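Local coordinates for protein myosin-I heavy chain (Dictyostelium discoideum, PDB 5EJR) that is an actin-based, ATP-driven class VII myosin acting early in phagocytosis and adhesion, represented here by a C-terminal MyTH4-FERM unit of its tail, at residues Q5-W9 and S143-P147; R13-F17 and P38-F42; K66-I71 and S92-R96. All blocks are in the same frame, centred on the assembly; numbering follows the deposited sequence.

Contact 1 of 3, residues Q5-W9 and S143-P147; sequences QLAQW and SLLQP
Trp9 lays its indole against Leu144 and Ser143, near the start of helix 142-159. Its CB lies 4.3 Å from Pro147 CB, a loose apolar contact. With CG anti to the backbone N (chi1 173°), the ring is carried over to Leu144, whose CD1 stands 3.4 Å from the centroid of the six-membered ring, only 2° off the normal: a CH-pi contact centred on the face. Leu144 CB adds a second touch, 3.8 Å from Trp9 CZ2. At the five-membered end NE1 comes 2.9 Å from Ser143 OG, which sits at the ring edge. Replacing the indole by an alanine side chain would remove the face over Leu144 CD1 and is likely to open a gap between the helices. Leu6 runs side by side with Leu144, their CD1 atoms 3.8 Å apart. Beyond it Pro147 CB meets the backbone of the first helix, 3.5 Å from Gln5 O, and one water links Leu6 N to Pro147 O. Arg13 is a cation-pi partner of Trp9, and Cys109 and Asp105 of helix 104-113 touch it too. In this nearly antiparallel helix packing (153°, short segments), helix 5-11 joins the first turns of helix 142-159 in the MyTH4 region.

Contact 2 of 3, residues R13-F17 and P38-F42; sequences RFRSF and PNTAF
Phe17 and Pro38 meet at about a right angle, with Pro38 CB 3.5 Å from the centroid of the phenyl ring and almost on its normal, a CH-pi contact over the face. At the ring's edge, in its plane, Asn39 OD1 lies 3.4 Å from Phe17 CZ, and the amide stands almost perpendicular to the ring. Beside them Ser16 OG donates to Pro38 O (2.9 Å), reaching a lone pair in the carbonyl plane; with chi1 at 66° the hydroxyl turns back over its own backbone, where it also touches Ala41 CB. Phe42 meets both Phe14 and Phe17. Its ring makes an offset stack with Phe14, centroids 5.0 Å apart and planes at 29°, while it meets Phe17 rim to rim at 61°, with Phe42 CE2 3.6 Å from Phe17 CE1. The three phenylalanines form one aromatic cluster. Ala41 CB fills in at the edge of the Phe14 ring, 3.7 Å from Phe14 CD2.

Further out, the 3-10 turn 38-41 presents Pro38, Asn39 and Ala41 together. Asp37 fixes its start, taking Asn39 ND2 on its carboxylate and Thr40 OG1 on its carbonyl, while Arg113 of helix 104-113 binds Ala41 O. Phe14 occupies the N-cap position of helix 15-25, and backbone bonds from Arg13 to Glu55 and Arg15 to Leu53 tie this entry to the chain leading into helix 58-75. Ala10 touches Phe42, so the cluster, built from the start of helix 15-25 and the segment 38-42, packs against helix 5-11.

Contact 3 of 3, residues K66-I71 and S92-R96; sequences KNFSEI and SIISR
Arg96 grips Glu70 end-on, NH1 and NH2 both donating to the single oxygen OE1 at 2.8 Å, in a salt bridge between helices 58-75 and 86-99 of the helical MyTH4 domain. OE1 lies in the guanidinium plane, yet the nitrogens reach it from above the carboxylate, the two planes being well turned from each other. Ser92 OG gives OE1 a third hydrogen bond (2.8 Å), on its syn side but well out of the carboxylate plane. These donors would probably favour the charged carboxylate. NH1 also donates to Asn67 OD1 at 2.8 Å, a bent bond of 137°, so this nitrogen links both acceptors; chi3 (-62°) bends the arginine so that it runs past Asn67 in the opposite direction, with Asn67 N and CA over one guanidinium face. Asn67 ND2 is held in turn by Gln110 of helix 104-113. Lys66 runs its aliphatic chain past the arginine, CD 3.7 Å from Arg96 NH2. Ile93 fills the space between the helices, whose short segments cross at 145° between N-to-C directions, roughly antiparallel, axes 10.2 Å apart. Leu130 of helix 121-137 packs on both Ile71 and Ile93. Ile93 CD1 lies 3.6 Å from Ile71 N and 3.9 Å from Ile71 CG1.

Contacts 1 and 2 form one continuous patch, their centres 13 Å apart. Leu6 CD2 packs 3.7 Å from Phe42 CE1 and Trp9 CZ3 4.0 Å from Phe14 CE1, so the indole of contact 1 extends the aromatic cluster of contact 2. Arg13 NH2 of contact 2 lies 2.8 Å from Ser143 OG of contact 1. Contact 3 stands apart, its centre about 22 Å from that of contact 1 and 20 Å from that of contact 2, without touching either. Helix 104-113 touches all three contacts. Along the chain, contacts 2 and 3 follow one another inside the long loop closed by contact 1.

Contact 1 of 3, residues Q5-W9 and S143-P147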
# COMPACT_ATOMS: atom_id res chain seq x y z
N GLN A 5 12.12 35.34 -14.59
CA GLN A 5 12.36 35.10 -13.16
C GLN A 5 13.23 33.85 -12.97
O GLN A 5 14.12 33.87 -12.12
CB GLN A 5 11.05 35.00 -12.38
CG GLN A 5 10.28 36.31 -12.28
CD GLN A 5 10.67 37.12 -11.07
OE1 GLN A 5 11.76 37.70 -10.99
NE2 GLN A 5 9.75 37.22 -10.12
N LEU A 6 13.01 32.79 -13.79
CA LEU A 6 13.79 31.56 -13.74
C LEU A 6 15.26 31.81 -14.14
O LEU A 6 16.15 31.33 -13.45
CB LEU A 6 13.17 30.42 -14.60
CG LEU A 6 13.98 29.12 -14.75
CD1 LEU A 6 14.07 28.34 -13.43
CD2 LEU A 6 13.42 28.23 -15.83
N ALA A 7 15.49 32.56 -15.23
CA ALA A 7 16.83 32.92 -15.73
C ALA A 7 17.58 33.75 -14.69
O ALA A 7 18.77 33.51 -14.49
CB ALA A 7 16.73 33.68 -17.04
N GLN A 8 16.88 34.69 -14.01
CA GLN A 8 17.44 35.54 -12.95
C GLN A 8 17.90 34.69 -11.76
O GLN A 8 18.96 34.96 -11.19
CB GLN A 8 16.44 36.59 -12.48
CG GLN A 8 16.28 37.77 -13.44
CD GLN A 8 15.17 38.71 -13.03
OE1 GLN A 8 14.88 38.91 -11.84
NE2 GLN A 8 14.53 39.33 -14.01
N TRP A 9 17.11 33.64 -11.42
CA TRP A 9 17.41 32.69 -10.35
C TRP A 9 18.63 31.84 -10.76
O TRP A 9 19.52 31.62 -9.94
CB TRP A 9 16.17 31.80 -10.06
CG TRP A 9 16.41 30.67 -9.09
CD1 TRP A 9 16.19 30.69 -7.74
CD2 TRP A 9 16.89 29.36 -9.40
NE1 TRP A 9 16.51 29.47 -7.19
CE2 TRP A 9 16.92 28.63 -8.19
CE3 TRP A 9 17.26 28.71 -10.59
CZ2 TRP A 9 17.32 27.29 -8.14
CZ3 TRP A 9 17.69 27.40 -10.54
CH2 TRP A 9 17.73 26.70 -9.32
N SER A 143 13.32 29.38 -2.84
CA SER A 143 13.98 30.27 -3.80
C SER A 143 13.52 29.98 -5.22
O SER A 143 13.25 30.92 -5.95
CB SER A 143 15.50 30.12 -3.70
OG SER A 143 16.15 30.90 -4.68
N LEU A 144 13.46 28.68 -5.61
CA LEU A 144 13.07 28.25 -6.96
C LEU A 144 11.55 28.27 -7.19
O LEU A 144 11.14 28.53 -8.32
CB LEU A 144 13.66 26.87 -7.31
CG LEU A 144 13.36 26.28 -8.70
CD1 LEU A 144 14.02 27.07 -9.82
CD2 LEU A 144 13.79 24.84 -8.80
N LEU A 145 10.73 27.99 -6.15
CA LEU A 145 9.26 27.89 -6.23
C LEU A 145 8.57 28.95 -7.12
O LEU A 145 8.03 28.56 -8.15
CB LEU A 145 8.61 27.84 -4.84
CG LEU A 145 7.10 27.53 -4.79
CD1 LEU A 145 6.80 26.10 -5.26
CD2 LEU A 145 6.53 27.78 -3.42
N GLN A 146 8.59 30.25 -6.74
CA GLN A 146 7.94 31.30 -7.53
C GLN A 146 8.52 31.46 -8.95
O GLN A 146 7.74 31.33 -9.90
CB GLN A 146 7.89 32.65 -6.78
CG GLN A 146 6.59 33.41 -7.01
CD GLN A 146 5.39 32.75 -6.37
OE1 GLN A 146 5.26 32.66 -5.14
NE2 GLN A 146 4.47 32.26 -7.20
N PRO A 147 9.86 31.65 -9.16
CA PRO A 147 10.39 31.74 -10.54
C PRO A 147 10.01 30.56 -11.45
O PRO A 147 9.66 30.79 -12.61
CB PRO A 147 11.90 31.84 -10.34
CG PRO A 147 12.07 32.42 -8.99
CD PRO A 147 10.96 31.83 -8.17
O HOH W 1 10.27 32.77 -14.79

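Contact 2 of 3, residues R13-F17 and P38-F42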
# COMPACT_ATOMS: atom_id res chain seq x y z
N ARG A 13 23.45 30.61 -9.96
CA ARG A 13 23.44 29.20 -9.51
C ARG A 13 23.84 28.19 -10.58
O ARG A 13 24.46 27.18 -10.25
CB ARG A 13 22.06 28.82 -8.93
CG ARG A 13 21.61 29.64 -7.71
CD ARG A 13 20.14 29.41 -7.42
NE ARG A 13 19.68 30.07 -6.19
CZ ARG A 13 19.19 31.30 -6.13
NH1 ARG A 13 19.12 32.05 -7.22
NH2 ARG A 13 18.80 31.81 -4.97
N PHE A 14 23.44 28.41 -11.84
CA PHE A 14 23.77 27.48 -12.92
C PHE A 14 25.26 27.59 -13.25
O PHE A 14 25.83 28.67 -13.15
CB PHE A 14 22.92 27.79 -14.17
CG PHE A 14 21.72 26.90 -14.42
CD1 PHE A 14 20.82 26.61 -13.40
CD2 PHE A 14 21.45 26.41 -15.70
CE1 PHE A 14 19.69 25.81 -13.64
CE2 PHE A 14 20.32 25.62 -15.94
CZ PHE A 14 19.45 25.32 -14.91
N ARG A 15 25.86 26.46 -13.66
CA ARG A 15 27.27 26.38 -14.05
C ARG A 15 27.53 27.32 -15.24
O ARG A 15 28.44 28.15 -15.17
CB ARG A 15 27.66 24.94 -14.42
CG ARG A 15 27.63 23.95 -13.25
CD ARG A 15 28.42 22.71 -13.59
NE ARG A 15 28.19 21.61 -12.65
CZ ARG A 15 28.85 21.45 -11.50
NH1 ARG A 15 29.75 22.34 -11.11
NH2 ARG A 15 28.58 20.41 -10.72
N SER A 16 26.69 27.20 -16.31
CA SER A 16 26.77 27.97 -17.56
C SER A 16 26.74 29.49 -17.36
O SER A 16 27.44 30.20 -18.09
CB SER A 16 25.67 27.54 -18.53
OG SER A 16 24.38 27.86 -18.04
N PHE A 17 25.95 29.98 -16.39
CA PHE A 17 25.86 31.41 -16.07
C PHE A 17 27.03 31.88 -15.21
O PHE A 17 27.44 33.03 -15.31
CB PHE A 17 24.52 31.73 -15.39
CG PHE A 17 23.34 31.73 -16.32
CD1 PHE A 17 22.70 30.54 -16.65
CD2 PHE A 17 22.86 32.91 -16.87
CE1 PHE A 17 21.60 30.54 -17.52
CE2 PHE A 17 21.76 32.91 -17.73
CZ PHE A 17 21.14 31.72 -18.05
N PRO A 38 24.82 31.28 -22.07
CA PRO A 38 24.44 30.51 -20.87
C PRO A 38 23.01 29.97 -20.85
O PRO A 38 22.75 28.96 -20.18
CB PRO A 38 24.70 31.49 -19.72
CG PRO A 38 24.60 32.84 -20.35
CD PRO A 38 25.20 32.66 -21.71
N ASN A 39 22.10 30.61 -21.59
CA ASN A 39 20.69 30.23 -21.69
C ASN A 39 20.47 28.86 -22.38
O ASN A 39 19.42 28.26 -22.16
CB ASN A 39 19.86 31.33 -22.35
CG ASN A 39 19.89 32.65 -21.61
OD1 ASN A 39 19.19 32.86 -20.62
ND2 ASN A 39 20.72 33.57 -22.08
N THR A 40 21.47 28.36 -23.15
CA THR A 40 21.41 27.06 -23.86
C THR A 40 21.28 25.86 -22.89
O THR A 40 20.95 24.74 -23.32
CB THR A 40 22.58 26.89 -24.84
OG1 THR A 40 23.81 26.81 -24.12
CG2 THR A 40 22.65 28.00 -25.88
N ALA A 41 21.55 26.09 -21.58
CA ALA A 41 21.46 25.09 -20.53
C ALA A 41 19.98 24.78 -20.25
O ALA A 41 19.68 23.70 -19.76
CB ALA A 41 22.15 25.57 -19.27
N PHE A 42 19.07 25.72 -20.57
CA PHE A 42 17.62 25.58 -20.41
C PHE A 42 16.96 24.84 -21.58
O PHE A 42 15.75 24.62 -21.56
CB PHE A 42 16.96 26.96 -20.28
CG PHE A 42 17.24 27.70 -19.00
CD1 PHE A 42 16.78 27.22 -17.78
CD2 PHE A 42 17.89 28.93 -19.03
CE1 PHE A 42 17.01 27.93 -16.60
CE2 PHE A 42 18.11 29.64 -17.85
CZ PHE A 42 17.66 29.14 -16.64

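Contact 3 of 3, residues K66-I71 and S92-R96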
# COMPACT_ATOMS: atom_id res chain seq x y z
N LYS A 66 23.48 10.58 -13.23
CA LYS A 66 22.70 9.33 -13.33
C LYS A 66 21.20 9.67 -13.46
O LYS A 66 20.50 9.01 -14.23
CB LYS A 66 22.91 8.43 -12.10
CG LYS A 66 22.35 7.01 -12.26
CD LYS A 66 22.40 6.24 -10.95
CE LYS A 66 22.07 4.78 -11.12
NZ LYS A 66 22.10 4.06 -9.81
N ASN A 67 20.73 10.68 -12.69
CA ASN A 67 19.34 11.14 -12.69
C ASN A 67 18.93 11.65 -14.06
O ASN A 67 17.81 11.36 -14.51
CB ASN A 67 19.15 12.26 -11.68
CG ASN A 67 17.70 12.60 -11.49
OD1 ASN A 67 16.96 11.94 -10.76
ND2 ASN A 67 17.24 13.60 -12.19
N PHE A 68 19.83 12.42 -14.74
CA PHE A 68 19.55 12.96 -16.06
C PHE A 68 19.27 11.87 -17.06
O PHE A 68 18.24 11.94 -17.73
CB PHE A 68 20.67 13.89 -16.56
CG PHE A 68 20.23 14.72 -17.73
CD1 PHE A 68 19.51 15.89 -17.54
CD2 PHE A 68 20.51 14.33 -19.03
CE1 PHE A 68 19.09 16.66 -18.63
CE2 PHE A 68 20.08 15.08 -20.12
CZ PHE A 68 19.38 16.25 -19.91
N SER A 69 20.13 10.84 -17.10
CA SER A 69 19.93 9.70 -18.00
C SER A 69 18.60 8.96 -17.70
O SER A 69 17.99 8.44 -18.62
CB SER A 69 21.12 8.75 -17.97
OG SER A 69 21.25 8.03 -16.76
N GLU A 70 18.14 8.97 -16.42
CA GLU A 70 16.88 8.35 -16.02
C GLU A 70 15.69 9.17 -16.53
O GLU A 70 14.72 8.59 -17.03
CB GLU A 70 16.83 8.11 -14.50
CG GLU A 70 17.78 7.00 -14.09
CD GLU A 70 17.82 6.60 -12.63
OE1 GLU A 70 17.17 7.27 -11.79
OE2 GLU A 70 18.53 5.62 -12.32
N ILE A 71 15.79 10.52 -16.45
CA ILE A 71 14.78 11.45 -16.99
C ILE A 71 14.63 11.17 -18.50
O ILE A 71 13.52 10.98 -18.99
CB ILE A 71 15.15 12.92 -16.64
CG1 ILE A 71 14.94 13.16 -15.13
CG2 ILE A 71 14.36 13.92 -17.49
CD1 ILE A 71 15.16 14.59 -14.61
N SER A 92 12.63 5.59 -9.31
CA SER A 92 14.05 5.84 -9.01
C SER A 92 14.31 7.35 -8.88
O SER A 92 14.89 7.78 -7.88
CB SER A 92 14.94 5.24 -10.09
OG SER A 92 16.31 5.48 -9.81
N ILE A 93 13.80 8.16 -9.85
CA ILE A 93 13.94 9.61 -9.89
C ILE A 93 13.31 10.25 -8.68
O ILE A 93 13.93 11.12 -8.07
CB ILE A 93 13.38 10.23 -11.22
CG1 ILE A 93 14.13 9.67 -12.45
CG2 ILE A 93 13.43 11.78 -11.20
CD1 ILE A 93 13.40 9.88 -13.78
N ILE A 94 12.07 9.86 -8.35
CA ILE A 94 11.39 10.47 -7.21
C ILE A 94 12.05 10.02 -5.91
O ILE A 94 12.23 10.85 -5.01
CB ILE A 94 9.85 10.28 -7.28
CG1 ILE A 94 9.24 11.35 -8.24
CG2 ILE A 94 9.18 10.37 -5.90
CD1 ILE A 94 8.16 10.85 -9.03
N SER A 95 12.52 8.76 -5.85
CA SER A 95 13.23 8.24 -4.66
C SER A 95 14.49 9.08 -4.43
O SER A 95 14.71 9.58 -3.32
CB SER A 95 13.58 6.76 -4.84
OG SER A 95 14.49 6.33 -3.83
N ARG A 96 15.27 9.34 -5.53
CA ARG A 96 16.47 10.17 -5.46
C ARG A 96 16.12 11.56 -4.92
O ARG A 96 16.82 12.06 -4.04
CB ARG A 96 17.16 10.24 -6.84
CG ARG A 96 18.51 10.97 -6.85
CD ARG A 96 19.19 10.91 -8.20
NE ARG A 96 19.51 9.55 -8.64
CZ ARG A 96 18.81 8.85 -9.53
NH1 ARG A 96 17.72 9.37 -10.09
NH2 ARG A 96 19.18 7.62 -9.85